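Local structure of AclR protein (Streptomyces galilaeus, 2GEY) at residues A[17-22]-A[51-55]; A[60-66]-A[77-82]; A[99-104]-A[120-126]. The protein is a putative hydroxylase of aromatic polyketide antibiotic biosynthesis, built on the alpha+beta barrel of the SnoaL-like polyketide cyclase family. All coordinates share one frame. Where two conformers were deposited one is given. Residues are numbered along the deposited sequence.

In the fold
Three contacts, met one after another along the chain with none nested or crossed, show how a SnoaL-like alpha+beta barrel is assembled. Interaction 1 comes first: the end of helix 3-18 and the turn after it meet helix 44-57, closing a loop that holds helix 23-26 and the first strands of the sheet, among them 33-37 and 40-42. Helix 44-57 then leads into strand 62-71, where interaction 2 pairs the two arms of a hairpin. Asn18 OD1 and Trp20 NE1 bond to the backbone of Leu63 and Leu61, tying the end of helix 3-18 and its turn to the start of this hairpin. Interaction 3 closes the next hairpin, and strands 74-84 and 98-110 join it to interaction 2. Both hairpins touch the second subunit.

Interaction 1. Residues A[17-22]-A[51-55]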
loop_
_atom_site.group_PDB
_atom_site.type_symbol
_atom_site.label_atom_id
_atom_site.label_comp_id
_atom_site.label_asym_id
_atom_site.label_seq_id
_atom_site.Cartn_x
_atom_site.Cartn_y
_atom_site.Cartn_z
ATOM N N TRP A 17 5.737 -14.579 13.586
ATOM C CA TRP A 17 4.791 -13.527 13.964
ATOM C C TRP A 17 3.531 -14.142 14.557
ATOM O O TRP A 17 3.027 -13.681 15.573
ATOM C CB TRP A 17 4.392 -12.668 12.759
ATOM C CG TRP A 17 5.236 -11.432 12.598
ATOM C CD1 TRP A 17 6.046 -11.121 11.555
ATOM C CD2 TRP A 17 5.336 -10.347 13.523
ATOM N NE1 TRP A 17 6.653 -9.906 11.774
ATOM C CE2 TRP A 17 6.239 -9.414 12.979
ATOM C CE3 TRP A 17 4.754 -10.079 14.764
ATOM C CZ2 TRP A 17 6.565 -8.218 13.630
ATOM C CZ3 TRP A 17 5.082 -8.890 15.411
ATOM C CH2 TRP A 17 5.980 -7.977 14.836
ATOM N N ASN A 18 3.027 -15.178 13.905
ATOM C CA ASN A 18 1.718 -15.729 14.261
ATOM C C ASN A 18 1.702 -16.566 15.532
ATOM O O ASN A 18 0.617 -16.867 16.053
ATOM C CB ASN A 18 1.133 -16.515 13.087
ATOM C CG ASN A 18 0.533 -15.600 12.021
ATOM O OD1 ASN A 18 0.189 -14.441 12.307
ATOM N ND2 ASN A 18 0.389 -16.111 10.807
ATOM N N ARG A 19 2.879 -16.949 16.013
ATOM C CA ARG A 19 3.016 -17.510 17.364
ATOM C C ARG A 19 3.652 -16.508 18.338
ATOM O O ARG A 19 4.004 -16.857 19.474
ATOM C CB ARG A 19 3.771 -18.846 17.340
ATOM C CG ARG A 19 5.170 -18.770 16.873
ATOM C CD ARG A 19 5.943 -20.085 17.116
ATOM N NE ARG A 19 7.337 -19.827 16.804
ATOM C CZ ARG A 19 7.873 -19.915 15.593
ATOM N NH1 ARG A 19 7.166 -20.342 14.565
ATOM N NH2 ARG A 19 9.147 -19.591 15.424
ATOM N N TRP A 20 3.752 -15.255 17.899
ATOM C CA TRP A 20 4.205 -14.145 18.737
ATOM C C TRP A 20 5.626 -14.333 19.281
ATOM O O TRP A 20 5.895 -14.062 20.461
ATOM C CB TRP A 20 3.182 -13.897 19.855
ATOM C CG TRP A 20 1.801 -13.892 19.296
ATOM C CD1 TRP A 20 1.289 -13.006 18.395
ATOM C CD2 TRP A 20 0.769 -14.849 19.545
ATOM N NE1 TRP A 20 0.002 -13.341 18.083
ATOM C CE2 TRP A 20 -0.344 -14.473 18.771
ATOM C CE3 TRP A 20 0.681 -15.995 20.341
ATOM C CZ2 TRP A 20 -1.537 -15.193 18.776
ATOM C CZ3 TRP A 20 -0.505 -16.713 20.342
ATOM C CH2 TRP A 20 -1.600 -16.304 19.575
ATOM N N ASP A 21 6.519 -14.768 18.390
ATOM C CA ASP A 21 7.909 -15.096 18.706
ATOM C C ASP A 21 8.850 -14.197 17.902
ATOM O O ASP A 21 9.232 -14.539 16.786
ATOM C CB ASP A 21 8.177 -16.563 18.355
ATOM C CG ASP A 21 9.646 -16.956 18.517
ATOM O OD1 ASP A 21 10.400 -16.251 19.216
ATOM O OD2 ASP A 21 10.038 -17.987 17.939
ATOM N N LEU A 22 9.229 -13.053 18.456
ATOM C CA LEU A 22 10.040 -12.111 17.686
ATOM C C LEU A 22 11.427 -12.674 17.368
ATOM O O LEU A 22 11.995 -12.349 16.333
ATOM C CB LEU A 22 10.149 -10.758 18.389
ATOM C CG LEU A 22 8.840 -9.997 18.617
ATOM C CD1 LEU A 22 9.129 -8.651 19.265
ATOM C CD2 LEU A 22 8.088 -9.825 17.323
ATOM N N MET A 51 8.429 -3.508 16.667
ATOM C CA MET A 51 7.904 -4.869 16.681
ATOM C C MET A 51 7.428 -5.230 18.089
ATOM O O MET A 51 6.324 -5.746 18.256
ATOM C CB MET A 51 8.969 -5.857 16.193
ATOM C CG MET A 51 9.317 -5.675 14.721
ATOM S SD MET A 51 10.839 -6.509 14.223
ATOM C CE MET A 51 10.316 -8.218 14.280
ATOM N N GLU A 52 8.258 -4.940 19.090
ATOM C CA GLU A 52 7.916 -5.200 20.494
ATOM C C GLU A 52 6.680 -4.410 20.928
ATOM O O GLU A 52 5.783 -4.951 21.581
ATOM C CB GLU A 52 9.097 -4.852 21.415
ATOM C CG GLU A 52 10.281 -5.813 21.278
ATOM C CD GLU A 52 11.498 -5.394 22.086
ATOM O OE1 GLU A 52 11.729 -4.176 22.266
ATOM O OE2 GLU A 52 12.234 -6.294 22.549
ATOM N N GLY A 53 6.650 -3.127 20.582
ATOM C CA GLY A 53 5.531 -2.254 20.950
ATOM C C GLY A 53 4.245 -2.670 20.262
ATOM O O GLY A 53 3.167 -2.624 20.859
ATOM N N GLY A 54 4.362 -3.078 19.002
ATOM C CA GLY A 54 3.218 -3.556 18.237
ATOM C C GLY A 54 2.626 -4.818 18.832
ATOM O O GLY A 54 1.410 -4.941 18.974
ATOM N N LEU A 55 3.494 -5.752 19.203
ATOM C CA LEU A 55 3.056 -6.997 19.823
ATOM C C LEU A 55 2.388 -6.762 21.179
ATOM O O LEU A 55 1.416 -7.433 21.524
ATOM C CB LEU A 55 4.246 -7.949 19.967
ATOM C CG LEU A 55 3.985 -9.440 20.174
ATOM C CD1 LEU A 55 2.901 -9.968 19.261
ATOM C CD2 LEU A 55 5.295 -10.203 19.952
#
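The end of helix 3-18 shows how a chain reversal can present apolar side chains to a neighbouring helix. Trp20, with positive phi, is the C-prime residue of a Schellman motif: its N bonds to Trp17 O at 2.9 Å, Asp21 N bonds to the carbonyl one residue before Trp17, and the chain swings round so that Leu22 faces helix 44-57. Leu22 is the central bump. It sits in the hollow between Met51 and Leu55, one helical turn apart, with CG 3.8 Å from Leu55 CD2 and CD2 4.1 Å from Met51 CE, while its CD1 rests 3.7 Å from the CG of Glu52. Leu55 answers as a knob, pushing between Leu22 and Trp20, where its CD1 lies 3.5 Å from Trp20 CD1. The Trp17 ring reaches across to bring CZ2 within 3.8 Å of Met51 CE, and Ile25 of helix 23-26 packs on both residues. Polar groups turn elsewhere: Arg19 NH2 and Asp21 OD2 form a salt bridge of 3.1 Å within the turn, and Trp20 NE1 bonds to the carbonyl of Leu61. The contact is therefore apolar, its specificity resting on side-chain fit and not on directed bonds.

Interaction 2. Residues A[60-66]-A[77-82]; sequences DLQLEVK and LRITVT
Two arms of a beta hairpin in a SnoaL-like alpha+beta barrel face each other here. Strands 62-66 and 77-82 run antiparallel, axes 4.6 Å apart at 144°, extended until the backbone leaves the beta region at Lys66 (psi -34°). Leu77, within strand 74-84, sets CD2 4.2 Å from Val65 CG2. Arg78 O still accepts from Lys66 N (2.7 Å); its guanidinium lies against Lys66 CB and reaches Glu106 of the second subunit. Ile79 opposes Val65, non-hydrogen-bonded, its CG2 3.8 Å from Leu63 CG. Thr80 and Glu64 form a hydrogen-bonded pair (Glu64 N to Thr80 O 2.8 Å, Thr80 N to Glu64 O 2.9 Å); Thr80 OG1 (chi1 m) bonds to Asp39 of the second subunit. Val81 (chi1 t) opposes Leu63 (m, p), again non-hydrogen-bonded, on the apolar face near helix 3-18. Gln62 N to Thr82 O (2.8 Å) and Thr82 N to Gln62 O (3.0 Å) join the last pair. With chi1 p, Thr82 OG1 stands 2.8 Å from a water that donates to Gln62 O at 3.1 Å.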
loop_
_atom_site.group_PDB
_atom_site.type_symbol
_atom_site.label_atom_id
_atom_site.label_comp_id
_atom_site.label_asym_id
_atom_site.label_seq_id
_atom_site.Cartn_x
_atom_site.Cartn_y
_atom_site.Cartn_z
ATOM N N ASP A 60 -2.632 -10.569 20.207
ATOM C CA ASP A 60 -3.240 -11.696 19.511
ATOM C C ASP A 60 -3.179 -11.530 17.998
ATOM O O ASP A 60 -3.926 -12.179 17.260
ATOM C CB ASP A 60 -4.693 -11.861 19.964
ATOM C CG ASP A 60 -5.551 -10.635 19.688
ATOM O OD1 ASP A 60 -5.059 -9.621 19.141
ATOM O OD2 ASP A 60 -6.742 -10.688 20.035
ATOM N N LEU A 61 -2.291 -10.666 17.519
ATOM C CA LEU A 61 -2.298 -10.332 16.101
ATOM C C LEU A 61 -2.050 -11.569 15.241
ATOM O O LEU A 61 -1.369 -12.517 15.663
ATOM C CB LEU A 61 -1.299 -9.220 15.775
ATOM C CG LEU A 61 0.189 -9.519 15.970
ATOM C CD1 LEU A 61 0.784 -10.240 14.758
ATOM C CD2 LEU A 61 0.946 -8.217 16.247
ATOM N N GLN A 62 -2.640 -11.566 14.055
ATOM C CA GLN A 62 -2.454 -12.639 13.082
ATOM C C GLN A 62 -2.203 -12.037 11.714
ATOM O O GLN A 62 -2.869 -11.072 11.327
ATOM C CB GLN A 62 -3.694 -13.546 13.040
ATOM C CG GLN A 62 -3.865 -14.405 14.272
ATOM C CD GLN A 62 -2.846 -15.524 14.328
ATOM O OE1 GLN A 62 -2.936 -16.493 13.568
ATOM N NE2 GLN A 62 -1.861 -15.392 15.223
ATOM N N LEU A 63 -1.223 -12.594 11.010
ATOM C CA LEU A 63 -0.894 -12.197 9.646
ATOM C C LEU A 63 -1.508 -13.182 8.682
ATOM O O LEU A 63 -1.270 -14.388 8.800
ATOM C CB LEU A 63 0.616 -12.204 9.423
ATOM C CG LEU A 63 1.414 -11.012 9.936
ATOM C CD1 LEU A 63 1.224 -10.816 11.412
ATOM C CD2 LEU A 63 2.878 -11.218 9.600
ATOM N N GLU A 64 -2.279 -12.675 7.730
ATOM C CA GLU A 64 -2.772 -13.495 6.636
ATOM C C GLU A 64 -2.032 -13.102 5.369
ATOM O O GLU A 64 -2.079 -11.941 4.952
ATOM C CB GLU A 64 -4.268 -13.311 6.417
ATOM C CG GLU A 64 -4.789 -14.213 5.302
ATOM C CD GLU A 64 -6.231 -13.959 4.922
ATOM O OE1 GLU A 64 -6.870 -13.059 5.505
ATOM O OE2 GLU A 64 -6.721 -14.662 4.005
ATOM N N VAL A 65 -1.345 -14.068 4.761
ATOM C CA VAL A 65 -0.641 -13.812 3.507
ATOM C C VAL A 65 -1.650 -13.887 2.359
ATOM O O VAL A 65 -2.193 -14.953 2.040
ATOM C CB VAL A 65 0.545 -14.785 3.303
ATOM C CG1 VAL A 65 1.236 -14.526 1.970
ATOM C CG2 VAL A 65 1.521 -14.660 4.476
ATOM N N LYS A 66 -1.933 -12.738 1.767
ATOM C CA LYS A 66 -2.863 -12.659 0.642
ATOM C C LYS A 66 -2.180 -13.027 -0.665
ATOM O O LYS A 66 -2.805 -13.579 -1.588
ATOM C CB LYS A 66 -3.444 -11.249 0.535
ATOM C CG LYS A 66 -4.148 -10.737 1.792
ATOM C CD LYS A 66 -5.295 -11.619 2.252
ATOM C CE LYS A 66 -6.440 -11.655 1.282
ATOM N NZ LYS A 66 -7.648 -12.350 1.868
ATOM N N LEU A 77 5.520 -10.047 0.053
ATOM C CA LEU A 77 4.321 -10.619 0.646
ATOM C C LEU A 77 3.327 -9.501 0.860
ATOM O O LEU A 77 3.671 -8.482 1.463
ATOM C CB LEU A 77 4.615 -11.257 1.998
ATOM C CG LEU A 77 5.615 -12.418 1.956
ATOM C CD1 LEU A 77 7.029 -11.890 2.107
ATOM C CD2 LEU A 77 5.308 -13.401 3.051
ATOM N N ARG A 78 2.114 -9.699 0.376
ATOM C CA ARG A 78 1.006 -8.805 0.670
ATOM C C ARG A 78 0.229 -9.454 1.814
ATOM O O ARG A 78 -0.268 -10.580 1.685
ATOM C CB ARG A 78 0.120 -8.609 -0.561
ATOM C CG ARG A 78 -1.052 -7.658 -0.315
ATOM C CD ARG A 78 -1.687 -7.163 -1.608
ATOM N NE ARG A 78 -2.029 -8.261 -2.512
ATOM C CZ ARG A 78 -3.147 -8.975 -2.451
ATOM N NH1 ARG A 78 -4.068 -8.732 -1.546
ATOM N NH2 ARG A 78 -3.349 -9.943 -3.321
ATOM N N ILE A 79 0.130 -8.726 2.919
ATOM C CA ILE A 79 -0.336 -9.271 4.183
ATOM C C ILE A 79 -1.449 -8.410 4.775
ATOM O O ILE A 79 -1.369 -7.181 4.744
ATOM C CB ILE A 79 0.833 -9.343 5.184
ATOM C CG1 ILE A 79 1.881 -10.351 4.692
ATOM C CG2 ILE A 79 0.338 -9.704 6.588
ATOM C CD1 ILE A 79 3.225 -10.225 5.352
ATOM N N THR A 80 -2.469 -9.069 5.317
ATOM C CA THR A 80 -3.494 -8.412 6.112
ATOM C C THR A 80 -3.306 -8.831 7.562
ATOM O O THR A 80 -3.194 -10.024 7.862
ATOM C CB THR A 80 -4.898 -8.793 5.623
ATOM O OG1 THR A 80 -5.061 -8.323 4.276
ATOM C CG2 THR A 80 -5.986 -8.183 6.530
ATOM N N VAL A 81 -3.238 -7.843 8.446
ATOM C CA VAL A 81 -3.102 -8.090 9.877
ATOM C C VAL A 81 -4.444 -7.858 10.549
ATOM O O VAL A 81 -5.127 -6.873 10.254
ATOM C CB VAL A 81 -2.054 -7.164 10.524
ATOM C CG1 VAL A 81 -1.898 -7.495 12.012
ATOM C CG2 VAL A 81 -0.717 -7.288 9.803
ATOM N N THR A 82 -4.823 -8.775 11.436
ATOM C CA THR A 82 -6.006 -8.603 12.278
ATOM C C THR A 82 -5.632 -8.852 13.727
ATOM O O THR A 82 -4.778 -9.684 14.015
ATOM C CB THR A 82 -7.160 -9.527 11.864
ATOM O OG1 THR A 82 -6.737 -10.893 11.896
ATOM C CG2 THR A 82 -7.636 -9.186 10.460
HETATM O O HOH W 1 -5.314 -11.862 9.629
#

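Interaction 3. Residues A[99-104]-A[120-126]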
loop_
_atom_site.group_PDB
_atom_site.type_symbol
_atom_site.label_atom_id
_atom_site.label_comp_id
_atom_site.label_asym_id
_atom_site.label_seq_id
_atom_site.Cartn_x
_atom_site.Cartn_y
_atom_site.Cartn_z
ATOM N N VAL A 99 -9.294 -4.849 15.141
ATOM C CA VAL A 99 -8.682 -3.916 14.218
ATOM C C VAL A 99 -8.026 -4.692 13.090
ATOM O O VAL A 99 -7.827 -5.907 13.200
ATOM C CB VAL A 99 -7.629 -3.016 14.910
ATOM C CG1 VAL A 99 -8.266 -2.216 16.055
ATOM C CG2 VAL A 99 -6.432 -3.834 15.416
ATOM N N SER A 100 -7.698 -3.975 12.023
ATOM C CA SER A 100 -6.996 -4.539 10.878
ATOM C C SER A 100 -6.123 -3.492 10.194
ATOM O O SER A 100 -6.364 -2.275 10.294
ATOM C CB SER A 100 -7.991 -5.127 9.869
ATOM O OG SER A 100 -8.792 -4.098 9.295
ATOM N N TRP A 101 -5.101 -3.971 9.498
ATOM C CA TRP A 101 -4.356 -3.140 8.582
ATOM C C TRP A 101 -3.712 -4.011 7.510
ATOM O O TRP A 101 -3.869 -5.234 7.518
ATOM C CB TRP A 101 -3.351 -2.228 9.317
ATOM C CG TRP A 101 -2.232 -2.892 10.030
ATOM C CD1 TRP A 101 -0.979 -3.116 9.552
ATOM C CD2 TRP A 101 -2.238 -3.369 11.380
ATOM N NE1 TRP A 101 -0.206 -3.721 10.506
ATOM C CE2 TRP A 101 -0.953 -3.883 11.644
ATOM C CE3 TRP A 101 -3.205 -3.408 12.391
ATOM C CZ2 TRP A 101 -0.607 -4.435 12.880
ATOM C CZ3 TRP A 101 -2.868 -3.961 13.608
ATOM C CH2 TRP A 101 -1.576 -4.469 13.843
ATOM N N HIS A 102 -3.048 -3.370 6.562
ATOM C CA HIS A 102 -2.565 -4.053 5.368
ATOM C C HIS A 102 -1.171 -3.576 5.086
ATOM O O HIS A 102 -0.847 -2.413 5.317
ATOM C CB HIS A 102 -3.483 -3.748 4.182
ATOM C CG HIS A 102 -4.929 -3.985 4.480
ATOM N ND1 HIS A 102 -5.526 -5.218 4.335
ATOM C CD2 HIS A 102 -5.883 -3.159 4.971
ATOM C CE1 HIS A 102 -6.791 -5.136 4.704
ATOM N NE2 HIS A 102 -7.036 -3.896 5.088
ATOM N N LEU A 103 -0.324 -4.469 4.598
ATOM C CA LEU A 103 1.041 -4.089 4.275
ATOM C C LEU A 103 1.619 -4.979 3.192
ATOM O O LEU A 103 1.107 -6.064 2.941
ATOM C CB LEU A 103 1.906 -4.155 5.534
ATOM C CG LEU A 103 1.911 -5.508 6.259
ATOM C CD1 LEU A 103 3.111 -6.325 5.860
ATOM C CD2 LEU A 103 1.877 -5.326 7.765
ATOM N N VAL A 104 2.682 -4.496 2.567
ATOM C CA VAL A 104 3.507 -5.309 1.702
ATOM C C VAL A 104 4.911 -5.258 2.288
ATOM O O VAL A 104 5.436 -4.180 2.592
ATOM C CB VAL A 104 3.504 -4.832 0.231
ATOM C CG1 VAL A 104 4.532 -5.628 -0.594
ATOM C CG2 VAL A 104 2.119 -4.975 -0.362
ATOM N N VAL A 120 5.681 -1.254 2.927
ATOM C CA VAL A 120 4.683 -0.244 2.625
ATOM C C VAL A 120 3.479 -0.629 3.461
ATOM O O VAL A 120 2.859 -1.677 3.232
ATOM C CB VAL A 120 4.326 -0.205 1.126
ATOM C CG1 VAL A 120 3.176 0.757 0.875
ATOM C CG2 VAL A 120 5.543 0.170 0.292
ATOM N N ILE A 121 3.162 0.202 4.449
ATOM C CA ILE A 121 2.141 -0.127 5.416
ATOM C C ILE A 121 0.975 0.848 5.323
ATOM O O ILE A 121 1.160 2.060 5.447
ATOM C CB ILE A 121 2.698 -0.121 6.849
ATOM C CG1 ILE A 121 3.917 -1.044 6.952
ATOM C CG2 ILE A 121 1.602 -0.540 7.841
ATOM C CD1 ILE A 121 4.652 -0.942 8.244
ATOM N N ASN A 122 -0.210 0.295 5.078
ATOM C CA ASN A 122 -1.452 1.040 5.097
ATOM C C ASN A 122 -2.150 0.844 6.430
ATOM O O ASN A 122 -2.838 -0.167 6.631
ATOM C CB ASN A 122 -2.388 0.586 3.973
ATOM C CG ASN A 122 -3.752 1.233 4.066
ATOM O OD1 ASN A 122 -3.883 2.311 4.633
ATOM N ND2 ASN A 122 -4.776 0.574 3.531
ATOM N N MET A 123 -1.990 1.834 7.307
ATOM C CA MET A 123 -2.621 1.811 8.625
ATOM C C MET A 123 -3.964 2.546 8.636
ATOM O O MET A 123 -4.597 2.692 9.681
ATOM C CB MET A 123 -1.698 2.439 9.662
ATOM C CG MET A 123 -0.365 1.733 9.821
ATOM S SD MET A 123 -0.004 1.392 11.541
ATOM C CE MET A 123 -0.777 -0.213 11.646
ATOM N N ARG A 124 -4.427 2.993 7.472
ATOM C CA ARG A 124 -5.678 3.755 7.428
ATOM C C ARG A 124 -6.820 3.141 8.272
ATOM O O ARG A 124 -7.392 3.837 9.110
ATOM C CB ARG A 124 -6.119 3.995 5.976
ATOM C CG ARG A 124 -7.231 5.032 5.825
ATOM C CD ARG A 124 -8.053 4.786 4.563
ATOM N NE ARG A 124 -8.836 3.555 4.677
ATOM C CZ ARG A 124 -9.978 3.445 5.347
ATOM N NH1 ARG A 124 -10.592 2.272 5.414
ATOM N NH2 ARG A 124 -10.534 4.500 5.936
ATOM N N PRO A 125 -7.133 1.839 8.088
ATOM C CA PRO A 125 -8.259 1.258 8.830
ATOM C C PRO A 125 -8.033 1.260 10.343
ATOM O O PRO A 125 -8.979 1.439 11.115
ATOM C CB PRO A 125 -8.334 -0.189 8.315
ATOM C CG PRO A 125 -7.463 -0.259 7.138
ATOM C CD PRO A 125 -6.465 0.837 7.235
ATOM N N LEU A 126 -6.785 1.062 10.756
ATOM C CA LEU A 126 -6.439 1.110 12.170
ATOM C C LEU A 126 -6.557 2.528 12.708
ATOM O O LEU A 126 -7.057 2.742 13.819
ATOM C CB LEU A 126 -5.018 0.583 12.394
ATOM C CG LEU A 126 -4.500 0.590 13.837
ATOM C CD1 LEU A 126 -5.393 -0.248 14.741
ATOM C CD2 LEU A 126 -3.069 0.079 13.881
#
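Trp101 lays one face of its indole under the methyl of Met123: the CE atom stands 3.4 Å from the centroid of the five-membered ring, almost on its normal, a CH-pi contact within a Met-aromatic pair. Ile121 CG2, 4.0 Å from Trp101 CD1, and Leu126 CD2, 3.8 Å from Trp101 CE3, add apolar contacts from 120-126, and Phe58 meets the same indole. The backbone is an antiparallel hairpin. Val104 N to Val120 O (2.9 Å) and Val120 N to Val104 O (3.0 Å) make one hydrogen-bonded pair; Asn122 N to His102 O (2.8 Å) and His102 N to Asn122 O (3.2 Å) make the next. Pairing then stops, because the chain turns into helix 124-129. Asn122 OD1 receives Arg124 N at 3.0 Å in an Asx turn, with Met123 at the N-cap position, and the helix start lies on the strand through Pro125, whose CB is 3.5 Å from Ser100 O, and Leu126. The sheet face that bears His102, Val104, Val120 and Asn122 meets the second subunit, whose Glu38 takes a hydrogen bond from Asn122 and forms a salt bridge with Arg124 at the helix start. His102 ND1 bonds to Thr80. Chemistry thus divides: polar and apolar groups mix at the dimer interface, while the face of Leu103 and Ile121, with Trp101 and Met123 beside it, is apolar, and a tetraethylene glycol about 3 Å from Met123, probably from the crystallisation liquor, may mark a pocket.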